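Local coordinates for protein DPSA (Streptomyces coelicolor, PDB 4CY9) that probably oxidises and stores iron inside a twelve-subunit, ferritin-like cage of the Dps family, and may also bind DNA, at residues A[22-27]-A[69-74]; A[32-37]-A[114-119]; A[40-45]-A[56-61]; A[96-101]-A[109-114]. All blocks are in the same frame, centred on the assembly; numbering follows the deposited sequence.

Overall arrangement
All four contacts lie in one ferritin-like helical bundle. Contacts 1, 2 and 3 are buried and share helix 14-44; contact 4 is partly buried and ties a loop to helix 105-133. Contacts 1 and 3 join the same helices, 14-44 and 50-77, on opposite sides of the chain's centre, about 23 Å apart between centres. Contact 2, nearest the middle, pairs helix 14-44 with helix 105-133 and is apolar. Contact 1 is aliphatic between side chains, with the charged end of Arg74 turned to a subunit boundary. Contact 3 adds a carboxylate over an imidazole, and contact 4 sets a tyrosine and an isoleucine on an alanine. Contacts 2 and 4 meet through Tyr98, which packs on Thr37 and Val115.

Contact 1 (A[22-27]-A[69-74]); sequences GVLRLR and DDVAER
Arg74 NH2 is gripped by two carboxylates, in salt bridges to Asp134 of its own chain and Glu149 of a neighbouring subunit, while the base of the same side chain packs on Leu24. Thr137 adds a hydrogen bond at NE, which should help fix the rotation of the guanidinium group. Across the segments the side-chain packing is aliphatic: Arg74 CG lies 4.0 Å from Leu24 CD1. A bend at the second torsion of Arg74 (chi2 63°) then leads the charged end away from segment 22-27, so that one residue serves both the helix interface and a subunit boundary. Val71 supplies the other half. Its CG1, placed anti to the backbone N (chi1 169°), comes 3.6 Å from Leu24 O and also meets Leu24 CB at 4.0 Å. Leu24 therefore uses different parts against the two partners, CD1 for Arg74 and mainly its CB for Val71, with CD2 a little farther from Val71 CG1. The CA atoms of Leu24 and Val71 are 6.6 Å apart, a close approach for helical backbones. The two segments run in opposing directions, and this is the antiparallel pairing of helices 14-44 and 50-77 in a ferritin-like four-helix bundle.

Contact 2 (A[32-37]-A[114-119]); sequences NDLHLT and VVYTGV
Leu34 and Val115 bring the backbones nearest, with 7.9 Å between their CA atoms, and the axes of the two helical segments are 11.4 Å apart at closest approach. Their directions differ by 163°, so the segments are nearly antiparallel. At this spacing the two backbones are bridged by one leucine that touches three side chains. Leu34 CG is anti to the backbone N (chi1 177°), which sets both methyls against side chains of segment 114-119. CD1 lies 3.9 Å from Val115 CG1 and 3.8 Å from Tyr116 CE1, while CD2 is 3.9 Å from Tyr116 OH and looser against Val119 CG2, at 4.3 Å. The leucine and tyrosine side chains meet at about a right angle, CD1 approaching the ring obliquely, near its hydroxyl end. That hydroxyl is hydrogen-bonded to Gln60 on helix 50-77, and the ring also meets Phe151, so Tyr116 joins several helices. With an alanine in place of Tyr116, both Leu34 methyls would probably lose their aromatic partner and Gln60 its hydroxyl. Within segment 32-37, Thr37 OG1 donates to Asp33 O at 2.8 Å, which keeps the threonine's polar atom satisfied beside this apolar layer. The arrangement is the antiparallel pairing of helices 14-44 and 105-133 in the core of the ferritin-like four-helix bundle.

Contact 3 (A[40-45]-A[56-61]); sequences HVHWNV and MIDPQV
Aliphatic packing brings Ile57 against Val41 and His42. Ile57 CD1 comes 3.5 Å from Val41 CG1, the two side chains crossing at about a right angle, and the same methyl lies near the backbone N of His42. The branches of Ile57 divide the work: CG1 lies anti to the carbonyl carbon (chi1 -73°) and carries CD1 to Val41, whereas CG2 turns to His42 CB, 4.0 Å away. His42 and Ile57 also bring the backbones nearest, with CA atoms 6.4 Å apart.

These contacts join the C-terminal part of helix 14-44 to the N-terminal part of helix 50-77, which a short connection links into the first antiparallel helical hairpin of the ferritin-like bundle. The axes of their short segments, 9.8 Å apart at closest approach, are turned 159° from each other. The second helix is kinked at Pro59, whose N has no bond to the preceding turn; beyond it Val61 N still donates to Ile57 O at 2.9 Å.

The polar part is a carboxylate lying over an imidazole. Asp58 OD1 sits 3.5 Å above the centre of one face of the His42 ring, and the ring and carboxylate planes are 30° apart. OD2 of Asp58 approaches His42 CE1 to 3.2 Å; its approach to His42 NE2 has too poor an angle for a hydrogen bond.

Outside the pair, Lys39 forms a salt bridge with Asp58 OD1. The His42 ring, stacked with that of His54 and packed on Glu73 of a neighbouring subunit, lies at a subunit interface, consistent with where Dps proteins place their ferroxidase centre. Trp43 NE1 makes a weak hydrogen bond to Asp69 of that subunit.

Contact 4 (A[96-101]-A[109-114]); sequences DDYSIG and LGALDV
Ala111 meets Tyr98 where the long crossover loop of the ferritin-like bundle, which leads from helix 50-77 by way of the short helix 86-92, folds back on helix 105-133. Segment 96-101 has no regular structure, and its nearest CA pair with the helix is Ile100 with Ala111, at 7.5 Å. First in the helical segment, Leu109 points away from the loop and packs on Val53 and Met56 in the bundle interior. Ala111 carries the contact. Its CB is 3.5 Å from Tyr98 OH and 3.6 Å from Tyr98 CE1, an oblique approach to the ring near its hydroxyl. Tyr98 reaches this place because its CG is anti to the backbone N (chi1 -174°), and a hydrogen bond between its OH and His108 ND1 holds the phenol end against the helix. A phenylalanine in its place would probably leave His108 ND1 without its mate and Ala111 CB without the hydroxyl packed against it. Ile100 also nears Ala111, less surely since it is modelled in two conformers. One residue on, Leu112 presents its backbone N to the ring's edge, close to the ring plane and 4.1 Å from Tyr98 CE1. Last, Asp113 N donates to Leu109 O at 2.9 Å.

Contact 1 (A[22-27]-A[69-74])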
loop_
_atom_site.group_PDB
_atom_site.type_symbol
_atom_site.label_atom_id
_atom_site.label_comp_id
_atom_site.label_asym_id
_atom_site.label_seq_id
_atom_site.Cartn_x
_atom_site.Cartn_y
_atom_site.Cartn_z
ATOM N N GLY A 22 35.721 14.877 -14.083
ATOM C CA GLY A 22 36.156 14.032 -15.237
ATOM C C GLY A 22 36.057 12.538 -14.932
ATOM O O GLY A 22 35.645 11.782 -15.832
ATOM N N VAL A 23 36.449 12.125 -13.725
ATOM C CA VAL A 23 36.342 10.696 -13.330
ATOM C C VAL A 23 34.839 10.296 -13.388
ATOM O O VAL A 23 34.502 9.245 -13.961
ATOM C CB VAL A 23 36.871 10.497 -11.896
ATOM C CG1 VAL A 23 36.556 9.108 -11.286
ATOM C CG2 VAL A 23 38.405 10.709 -12.028
ATOM N N LEU A 24 34.030 11.165 -12.779
ATOM C CA LEU A 24 32.579 10.723 -12.692
ATOM C C LEU A 24 31.901 10.821 -14.076
ATOM O O LEU A 24 30.980 9.963 -14.338
ATOM C CB LEU A 24 31.829 11.678 -11.775
ATOM C CG LEU A 24 32.280 11.557 -10.271
ATOM C CD1 LEU A 24 31.444 12.575 -9.477
ATOM C CD2 LEU A 24 31.924 10.155 -9.690
ATOM N N ARG A 25 32.304 11.736 -14.959
ATOM C CA ARG A 25 31.693 11.820 -16.296
ATOM C C ARG A 25 31.870 10.498 -17.040
ATOM O O ARG A 25 30.937 9.992 -17.719
ATOM C CB ARG A 25 32.467 12.978 -17.050
ATOM C CG ARG A 25 31.877 13.265 -18.426
ATOM C CD ARG A 25 32.778 14.380 -19.046
ATOM N NE ARG A 25 32.366 14.615 -20.431
ATOM C CZ ARG A 25 31.658 15.671 -20.779
ATOM N NH1 ARG A 25 31.264 16.589 -19.862
ATOM N NH2 ARG A 25 31.289 15.804 -22.090
ATOM N N LEU A 26 33.096 9.883 -16.932
ATOM C CA LEU A 26 33.275 8.568 -17.619
ATOM C C LEU A 26 32.525 7.457 -16.868
ATOM O O LEU A 26 32.002 6.549 -17.566
ATOM C CB LEU A 26 34.822 8.261 -17.650
ATOM C CG LEU A 26 35.119 6.966 -18.459
ATOM C CD1 LEU A 26 34.705 7.176 -19.932
ATOM C CD2 LEU A 26 36.683 6.786 -18.292
ATOM N N ARG A 27 32.457 7.518 -15.529
ATOM C CA ARG A 27 31.720 6.478 -14.863
ATOM C C ARG A 27 30.215 6.624 -15.277
ATOM O O ARG A 27 29.541 5.574 -15.377
ATOM C CB ARG A 27 31.757 6.646 -13.360
ATOM C CG ARG A 27 33.175 6.295 -12.786
ATOM C CD ARG A 27 33.633 4.890 -13.115
ATOM N NE ARG A 27 34.407 4.861 -14.367
ATOM C CZ ARG A 27 34.363 3.867 -15.270
ATOM N NH1 ARG A 27 33.473 2.814 -15.196
ATOM N NH2 ARG A 27 35.318 3.821 -16.245
ATOM N N ASP A 69 21.737 8.196 -12.141
ATOM C CA ASP A 69 21.108 9.431 -11.604
ATOM C C ASP A 69 21.959 9.981 -10.499
ATOM O O ASP A 69 22.194 11.230 -10.441
ATOM C CB ASP A 69 19.710 9.128 -10.933
ATOM C CG ASP A 69 18.623 8.947 -11.957
ATOM O OD1 ASP A 69 18.854 9.545 -13.021
ATOM O OD2 ASP A 69 17.542 8.273 -11.732
ATOM N N ASP A 70 22.408 9.099 -9.591
ATOM C CA ASP A 70 23.080 9.665 -8.410
ATOM C C ASP A 70 24.521 10.159 -8.801
ATOM O O ASP A 70 24.995 11.185 -8.269
ATOM C CB ASP A 70 23.281 8.576 -7.318
ATOM C CG ASP A 70 21.954 8.236 -6.609
ATOM O OD1 ASP A 70 21.021 9.106 -6.638
ATOM O OD2 ASP A 70 21.823 7.168 -6.042
ATOM N N VAL A 71 25.175 9.418 -9.752
ATOM C CA VAL A 71 26.503 9.996 -10.245
ATOM C C VAL A 71 26.282 11.291 -10.957
ATOM O O VAL A 71 27.041 12.271 -10.774
ATOM C CB VAL A 71 27.203 8.946 -11.153
ATOM C CG1 VAL A 71 28.417 9.576 -11.905
ATOM C CG2 VAL A 71 27.657 7.710 -10.296
ATOM N N ALA A 72 25.256 11.357 -11.836
ATOM C CA ALA A 72 25.006 12.627 -12.563
ATOM C C ALA A 72 24.753 13.809 -11.622
ATOM O O ALA A 72 25.267 14.898 -11.882
ATOM C CB ALA A 72 23.752 12.440 -13.507
ATOM N N GLU A 73 23.904 13.604 -10.604
ATOM C CA GLU A 73 23.578 14.732 -9.725
ATOM C C GLU A 73 24.816 15.080 -8.849
ATOM O O GLU A 73 24.937 16.216 -8.433
ATOM C CB GLU A 73 22.378 14.380 -8.826
ATOM C CG GLU A 73 21.184 14.395 -9.863
ATOM C CD GLU A 73 19.789 14.370 -9.138
ATOM O OE1 GLU A 73 19.796 13.903 -7.968
ATOM O OE2 GLU A 73 18.808 14.538 -9.842
ATOM N N ARG A 74 25.707 14.093 -8.663
ATOM C CA ARG A 74 26.927 14.441 -7.863
ATOM C C ARG A 74 27.864 15.268 -8.757
ATOM O O ARG A 74 28.477 16.268 -8.294
ATOM C CB ARG A 74 27.652 13.122 -7.459
ATOM C CG ARG A 74 28.885 13.459 -6.561
ATOM C CD ARG A 74 28.331 14.138 -5.246
ATOM N NE ARG A 74 29.493 14.384 -4.314
ATOM C CZ ARG A 74 29.322 15.107 -3.189
ATOM N NH1 ARG A 74 28.103 15.623 -2.913
ATOM N NH2 ARG A 74 30.404 15.348 -2.420
#

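Contact 2 (A[32-37]-A[114-119])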
loop_
_atom_site.group_PDB
_atom_site.type_symbol
_atom_site.label_atom_id
_atom_site.label_comp_id
_atom_site.label_asym_id
_atom_site.label_seq_id
_atom_site.Cartn_x
_atom_site.Cartn_y
_atom_site.Cartn_z
ATOM N N ASN A 32 25.427 4.473 -18.049
ATOM C CA ASN A 32 24.341 4.596 -19.035
ATOM C C ASN A 32 24.481 3.546 -20.083
ATOM O O ASN A 32 23.479 2.921 -20.480
ATOM C CB ASN A 32 24.446 5.973 -19.674
ATOM C CG ASN A 32 23.851 7.078 -18.758
ATOM O OD1 ASN A 32 23.042 6.816 -17.856
ATOM N ND2 ASN A 32 24.253 8.379 -19.044
ATOM N N ASP A 33 25.730 3.270 -20.519
ATOM C CA ASP A 33 25.869 2.188 -21.528
ATOM C C ASP A 33 25.451 0.836 -20.878
ATOM O O ASP A 33 24.761 0.027 -21.524
ATOM C CB ASP A 33 27.364 2.149 -21.903
ATOM C CG ASP A 33 27.662 1.344 -23.201
ATOM O OD1 ASP A 33 26.873 0.447 -23.617
ATOM O OD2 ASP A 33 28.703 1.732 -23.800
ATOM N N LEU A 34 25.717 0.636 -19.574
ATOM C CA LEU A 34 25.349 -0.626 -18.983
ATOM C C LEU A 34 23.800 -0.772 -18.899
ATOM O O LEU A 34 23.312 -1.856 -19.242
ATOM C CB LEU A 34 25.874 -0.653 -17.496
ATOM C CG LEU A 34 25.474 -1.948 -16.742
ATOM C CD1 LEU A 34 26.040 -3.239 -17.424
ATOM C CD2 LEU A 34 26.225 -1.880 -15.336
ATOM N N HIS A 35 23.062 0.257 -18.445
ATOM C CA HIS A 35 21.606 -0.049 -18.429
ATOM C C HIS A 35 20.956 -0.152 -19.839
ATOM O O HIS A 35 20.046 -0.938 -20.028
ATOM C CB HIS A 35 20.780 0.907 -17.535
ATOM C CG HIS A 35 20.728 2.360 -17.967
ATOM N ND1 HIS A 35 19.807 2.814 -18.891
ATOM C CD2 HIS A 35 21.304 3.492 -17.376
ATOM C CE1 HIS A 35 19.905 4.215 -18.996
ATOM N NE2 HIS A 35 20.823 4.620 -18.085
ATOM N N LEU A 36 21.505 0.565 -20.831
ATOM C CA LEU A 36 21.026 0.344 -22.237
ATOM C C LEU A 36 21.368 -1.098 -22.614
ATOM O O LEU A 36 20.528 -1.791 -23.248
ATOM C CB LEU A 36 21.840 1.277 -23.232
ATOM C CG LEU A 36 21.419 2.729 -22.964
ATOM C CD1 LEU A 36 22.395 3.645 -23.800
ATOM C CD2 LEU A 36 19.986 3.072 -23.511
ATOM N N THR A 37 22.545 -1.571 -22.265
ATOM C CA THR A 37 22.975 -2.895 -22.681
ATOM C C THR A 37 22.180 -3.961 -21.894
ATOM O O THR A 37 21.821 -5.013 -22.475
ATOM C CB THR A 37 24.492 -3.080 -22.379
ATOM O OG1 THR A 37 25.189 -2.143 -23.257
ATOM C CG2 THR A 37 24.989 -4.519 -22.657
ATOM N N VAL A 114 31.739 -10.325 -18.923
ATOM C CA VAL A 114 32.893 -9.512 -19.364
ATOM C C VAL A 114 32.562 -8.025 -19.291
ATOM O O VAL A 114 33.440 -7.212 -18.879
ATOM C CB VAL A 114 33.214 -9.927 -20.831
ATOM C CG1 VAL A 114 34.278 -8.986 -21.445
ATOM C CG2 VAL A 114 33.664 -11.417 -20.841
ATOM N N VAL A 115 31.314 -7.632 -19.628
ATOM C CA VAL A 115 30.922 -6.223 -19.526
ATOM C C VAL A 115 31.126 -5.807 -18.017
ATOM O O VAL A 115 31.672 -4.716 -17.761
ATOM C CB VAL A 115 29.433 -6.034 -19.905
ATOM C CG1 VAL A 115 28.999 -4.604 -19.575
ATOM C CG2 VAL A 115 29.350 -6.220 -21.465
ATOM N N TYR A 116 30.571 -6.628 -17.094
ATOM C CA TYR A 116 30.604 -6.210 -15.697
ATOM C C TYR A 116 32.065 -6.171 -15.182
ATOM O O TYR A 116 32.392 -5.353 -14.353
ATOM C CB TYR A 116 29.843 -7.206 -14.793
ATOM C CG TYR A 116 28.436 -6.696 -14.615
ATOM C CD1 TYR A 116 27.484 -7.006 -15.602
ATOM C CD2 TYR A 116 28.045 -5.910 -13.530
ATOM C CE1 TYR A 116 26.145 -6.482 -15.450
ATOM C CE2 TYR A 116 26.739 -5.405 -13.356
ATOM C CZ TYR A 116 25.817 -5.711 -14.322
ATOM O OH TYR A 116 24.540 -5.176 -14.251
ATOM N N THR A 117 32.945 -7.047 -15.683
ATOM C CA THR A 117 34.367 -6.904 -15.203
ATOM C C THR A 117 34.950 -5.552 -15.582
ATOM O O THR A 117 35.596 -4.957 -14.754
ATOM C CB THR A 117 35.189 -8.066 -15.774
ATOM O OG1 THR A 117 36.648 -7.817 -15.623
ATOM C CG2 THR A 117 34.782 -9.234 -15.299
ATOM N N GLY A 118 34.619 -5.030 -16.799
ATOM C CA GLY A 118 35.083 -3.710 -17.180
ATOM C C GLY A 118 34.483 -2.622 -16.302
ATOM O O GLY A 118 35.173 -1.658 -15.918
ATOM N N VAL A 119 33.182 -2.757 -16.022
ATOM C CA VAL A 119 32.516 -1.714 -15.258
ATOM C C VAL A 119 33.069 -1.718 -13.810
ATOM O O VAL A 119 33.358 -0.650 -13.206
ATOM C CB VAL A 119 30.960 -1.991 -15.218
ATOM C CG1 VAL A 119 30.356 -0.909 -14.287
ATOM C CG2 VAL A 119 30.350 -1.662 -16.636
#

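Contact 3 (A[40-45]-A[56-61])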
loop_
_atom_site.group_PDB
_atom_site.type_symbol
_atom_site.label_atom_id
_atom_site.label_comp_id
_atom_site.label_asym_id
_atom_site.label_seq_id
_atom_site.Cartn_x
_atom_site.Cartn_y
_atom_site.Cartn_z
ATOM N N HIS A 40 18.957 -4.249 -23.660
ATOM C CA HIS A 40 19.201 -5.039 -24.909
ATOM C C HIS A 40 19.263 -6.530 -24.665
ATOM O O HIS A 40 18.684 -7.320 -25.448
ATOM C CB HIS A 40 20.544 -4.485 -25.526
ATOM C CG HIS A 40 20.991 -5.235 -26.743
ATOM N ND1 HIS A 40 20.608 -4.878 -28.020
ATOM C CD2 HIS A 40 21.763 -6.398 -26.860
ATOM C CE1 HIS A 40 21.151 -5.756 -28.900
ATOM N NE2 HIS A 40 21.847 -6.691 -28.205
ATOM N N VAL A 41 19.967 -6.935 -23.608
ATOM C CA VAL A 41 20.021 -8.370 -23.306
ATOM C C VAL A 41 18.611 -8.845 -22.946
ATOM O O VAL A 41 18.157 -9.938 -23.348
ATOM C CB VAL A 41 21.040 -8.643 -22.157
ATOM C CG1 VAL A 41 20.989 -10.127 -21.808
ATOM C CG2 VAL A 41 22.476 -8.300 -22.696
ATOM N N HIS A 42 17.909 -8.136 -22.068
ATOM C CA HIS A 42 16.549 -8.516 -21.658
ATOM C C HIS A 42 15.669 -8.779 -22.892
ATOM O O HIS A 42 14.872 -9.720 -22.900
ATOM C CB HIS A 42 16.049 -7.348 -20.824
ATOM C CG HIS A 42 14.619 -7.411 -20.379
ATOM N ND1 HIS A 42 14.238 -8.059 -19.241
ATOM C CD2 HIS A 42 13.527 -6.628 -20.781
ATOM C CE1 HIS A 42 12.916 -7.886 -18.978
ATOM N NE2 HIS A 42 12.461 -6.971 -19.965
ATOM N N TRP A 43 15.768 -7.946 -23.903
ATOM C CA TRP A 43 14.863 -8.107 -25.073
ATOM C C TRP A 43 15.280 -9.213 -25.978
ATOM O O TRP A 43 14.424 -9.787 -26.662
ATOM C CB TRP A 43 14.895 -6.811 -25.911
ATOM C CG TRP A 43 14.373 -5.607 -25.173
ATOM C CD1 TRP A 43 13.361 -5.551 -24.237
ATOM C CD2 TRP A 43 14.863 -4.247 -25.309
ATOM N NE1 TRP A 43 13.205 -4.283 -23.761
ATOM C CE2 TRP A 43 14.077 -3.436 -24.405
ATOM C CE3 TRP A 43 15.861 -3.641 -26.108
ATOM C CZ2 TRP A 43 14.261 -2.039 -24.252
ATOM C CZ3 TRP A 43 16.003 -2.214 -26.000
ATOM C CH2 TRP A 43 15.240 -1.411 -25.116
ATOM N N ASN A 44 16.566 -9.570 -25.982
ATOM C CA ASN A 44 17.104 -10.428 -27.039
ATOM C C ASN A 44 17.656 -11.761 -26.533
ATOM O O ASN A 44 18.270 -12.495 -27.298
ATOM C CB ASN A 44 18.243 -9.678 -27.766
ATOM C CG ASN A 44 17.685 -8.443 -28.529
ATOM O OD1 ASN A 44 18.074 -7.253 -28.283
ATOM N ND2 ASN A 44 16.687 -8.716 -29.381
ATOM N N VAL A 45 17.355 -12.157 -25.300
ATOM C CA VAL A 45 17.662 -13.498 -24.832
ATOM C C VAL A 45 16.606 -14.501 -25.344
ATOM O O VAL A 45 15.431 -14.146 -25.378
ATOM C CB VAL A 45 17.625 -13.584 -23.243
ATOM C CG1 VAL A 45 18.928 -13.076 -22.673
ATOM C CG2 VAL A 45 16.429 -12.840 -22.591
ATOM N N MET A 56 15.290 -11.766 -14.373
ATOM C CA MET A 56 16.396 -11.386 -13.393
ATOM C C MET A 56 17.150 -9.986 -13.709
ATOM O O MET A 56 17.670 -9.239 -12.836
ATOM C CB MET A 56 17.461 -12.379 -13.449
ATOM C CG MET A 56 18.744 -12.064 -12.651
ATOM S SD MET A 56 20.004 -13.460 -12.745
ATOM C CE MET A 56 21.161 -13.030 -14.124
ATOM N N ILE A 57 17.204 -9.667 -14.989
ATOM C CA ILE A 57 17.877 -8.387 -15.403
ATOM C C ILE A 57 17.041 -7.203 -14.974
ATOM O O ILE A 57 17.551 -6.104 -14.738
ATOM C CB ILE A 57 18.046 -8.458 -16.974
ATOM C CG1 ILE A 57 19.131 -9.435 -17.245
ATOM C CG2 ILE A 57 18.264 -7.009 -17.542
ATOM C CD1 ILE A 57 19.270 -9.710 -18.781
ATOM N N ASP A 58 15.695 -7.363 -14.927
ATOM C CA ASP A 58 14.898 -6.098 -14.781
ATOM C C ASP A 58 15.204 -5.309 -13.445
ATOM O O ASP A 58 15.309 -4.062 -13.557
ATOM C CB ASP A 58 13.388 -6.375 -15.191
ATOM C CG ASP A 58 12.995 -5.620 -16.581
ATOM O OD1 ASP A 58 13.830 -4.756 -17.412
ATOM O OD2 ASP A 58 11.794 -5.810 -16.818
ATOM N N PRO A 59 15.360 -5.927 -12.294
ATOM C CA PRO A 59 15.669 -5.069 -11.185
ATOM C C PRO A 59 17.103 -4.463 -11.269
ATOM O O PRO A 59 17.331 -3.407 -10.671
ATOM C CB PRO A 59 15.617 -5.951 -9.972
ATOM C CG PRO A 59 15.715 -7.385 -10.462
ATOM C CD PRO A 59 14.980 -7.322 -11.783
ATOM N N GLN A 60 18.032 -5.130 -11.959
ATOM C CA GLN A 60 19.352 -4.554 -12.118
ATOM C C GLN A 60 19.295 -3.338 -13.086
ATOM O O GLN A 60 19.995 -2.356 -12.848
ATOM C CB GLN A 60 20.270 -5.631 -12.675
ATOM C CG GLN A 60 21.646 -5.070 -12.947
ATOM C CD GLN A 60 22.479 -4.678 -11.663
ATOM O OE1 GLN A 60 21.966 -4.631 -10.447
ATOM N NE2 GLN A 60 23.713 -4.400 -11.878
ATOM N N VAL A 61 18.412 -3.379 -14.098
ATOM C CA VAL A 61 18.222 -2.205 -14.988
ATOM C C VAL A 61 17.827 -1.021 -14.120
ATOM O O VAL A 61 18.350 0.099 -14.204
ATOM C CB VAL A 61 17.094 -2.451 -16.034
ATOM C CG1 VAL A 61 16.757 -1.125 -16.768
ATOM C CG2 VAL A 61 17.642 -3.455 -17.076
#

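Contact 4 (A[96-101]-A[109-114])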
loop_
_atom_site.group_PDB
_atom_site.type_symbol
_atom_site.label_atom_id
_atom_site.label_comp_id
_atom_site.label_asym_id
_atom_site.label_seq_id
_atom_site.Cartn_x
_atom_site.Cartn_y
_atom_site.Cartn_z
ATOM N N ASP A 96 33.890 -0.906 -26.339
ATOM C CA ASP A 96 33.095 -1.019 -27.558
ATOM C C ASP A 96 31.656 -1.378 -27.243
ATOM O O ASP A 96 31.376 -1.770 -26.055
ATOM C CB ASP A 96 33.650 -2.255 -28.311
ATOM C CG ASP A 96 35.091 -2.020 -28.791
ATOM O OD1 ASP A 96 35.343 -0.895 -29.276
ATOM O OD2 ASP A 96 35.867 -2.941 -28.603
ATOM N N ASP A 97 30.801 -1.265 -28.226
ATOM C CA ASP A 97 29.428 -1.678 -28.066
ATOM C C ASP A 97 29.410 -3.158 -27.604
ATOM O O ASP A 97 30.148 -4.039 -28.134
ATOM C CB ASP A 97 28.620 -1.647 -29.380
ATOM C CG ASP A 97 27.467 -0.780 -29.316
ATOM O OD1 ASP A 97 27.442 0.213 -28.486
ATOM O OD2 ASP A 97 26.651 -0.789 -30.248
ATOM N N TYR A 98 28.387 -3.479 -26.801
ATOM C CA TYR A 98 28.077 -4.928 -26.568
ATOM C C TYR A 98 27.743 -5.557 -27.912
ATOM O O TYR A 98 27.015 -4.980 -28.708
ATOM C CB TYR A 98 26.809 -4.963 -25.686
ATOM C CG TYR A 98 26.447 -6.342 -25.229
ATOM C CD1 TYR A 98 27.175 -6.964 -24.193
ATOM C CD2 TYR A 98 25.336 -6.981 -25.840
ATOM C CE1 TYR A 98 26.783 -8.226 -23.747
ATOM C CE2 TYR A 98 24.898 -8.241 -25.396
ATOM C CZ TYR A 98 25.662 -8.877 -24.378
ATOM O OH TYR A 98 25.203 -10.110 -23.947
ATOM N N SER A 99 28.300 -6.775 -28.122
ATOM C CA SER A 99 28.378 -7.301 -29.524
ATOM C C SER A 99 27.417 -8.461 -29.767
ATOM O O SER A 99 27.429 -9.002 -30.890
ATOM C CB SER A 99 29.845 -7.852 -29.811
ATOM O OG SER A 99 30.150 -8.884 -28.873
ATOM N N ILE A 100 26.588 -8.882 -28.810
ATOM C CA ILE A 100 25.691 -10.044 -28.950
ATOM C C ILE A 100 24.290 -9.553 -29.361
ATOM O O ILE A 100 23.737 -8.636 -28.657
ATOM C CB ILE A 100 25.521 -10.798 -27.593
ATOM C CG1 ILE A 100 26.928 -11.156 -27.039
ATOM C CG2 ILE A 100 24.721 -12.098 -27.816
ATOM C CD1 ILE A 100 27.830 -11.947 -28.047
ATOM N N GLY A 101 23.712 -10.113 -30.449
ATOM C CA GLY A 101 22.286 -9.728 -30.758
ATOM C C GLY A 101 21.376 -10.783 -30.093
ATOM O O GLY A 101 21.345 -10.973 -28.839
ATOM N N LEU A 109 24.773 -14.277 -20.825
ATOM C CA LEU A 109 25.326 -14.105 -19.448
ATOM C C LEU A 109 26.870 -14.168 -19.536
ATOM O O LEU A 109 27.528 -13.426 -18.807
ATOM C CB LEU A 109 24.830 -15.248 -18.504
ATOM C CG LEU A 109 23.310 -15.032 -18.164
ATOM C CD1 LEU A 109 22.872 -16.084 -17.135
ATOM C CD2 LEU A 109 23.013 -13.621 -17.602
ATOM N N GLY A 110 27.473 -15.065 -20.355
ATOM C CA GLY A 110 28.918 -15.044 -20.594
ATOM C C GLY A 110 29.445 -13.665 -20.997
ATOM O O GLY A 110 30.490 -13.192 -20.498
ATOM N N ALA A 111 28.769 -13.023 -22.003
ATOM C CA ALA A 111 29.232 -11.724 -22.513
ATOM C C ALA A 111 28.949 -10.638 -21.460
ATOM O O ALA A 111 29.771 -9.729 -21.298
ATOM C CB ALA A 111 28.475 -11.372 -23.790
ATOM N N LEU A 112 27.848 -10.716 -20.732
ATOM C CA LEU A 112 27.613 -9.719 -19.715
ATOM C C LEU A 112 28.609 -9.839 -18.529
ATOM O O LEU A 112 28.961 -8.816 -17.896
ATOM C CB LEU A 112 26.145 -9.910 -19.294
ATOM C CG LEU A 112 25.507 -8.826 -18.461
ATOM C CD1 LEU A 112 25.564 -7.452 -19.124
ATOM C CD2 LEU A 112 24.059 -9.204 -18.098
ATOM N N ASP A 113 29.091 -11.034 -18.231
ATOM C CA ASP A 113 30.143 -11.209 -17.206
ATOM C C ASP A 113 31.390 -10.312 -17.625
ATOM O O ASP A 113 31.942 -9.571 -16.791
ATOM C CB ASP A 113 30.546 -12.666 -17.106
ATOM C CG ASP A 113 31.584 -12.937 -16.023
ATOM O OD1 ASP A 113 31.665 -12.154 -15.096
ATOM O OD2 ASP A 113 32.243 -14.021 -16.070
ATOM N N VAL A 114 31.739 -10.325 -18.923
ATOM C CA VAL A 114 32.893 -9.512 -19.364
ATOM C C VAL A 114 32.562 -8.025 -19.291
ATOM O O VAL A 114 33.440 -7.212 -18.879
ATOM C CB VAL A 114 33.214 -9.927 -20.831
ATOM C CG1 VAL A 114 34.278 -8.986 -21.445
ATOM C CG2 VAL A 114 33.664 -11.417 -20.841
#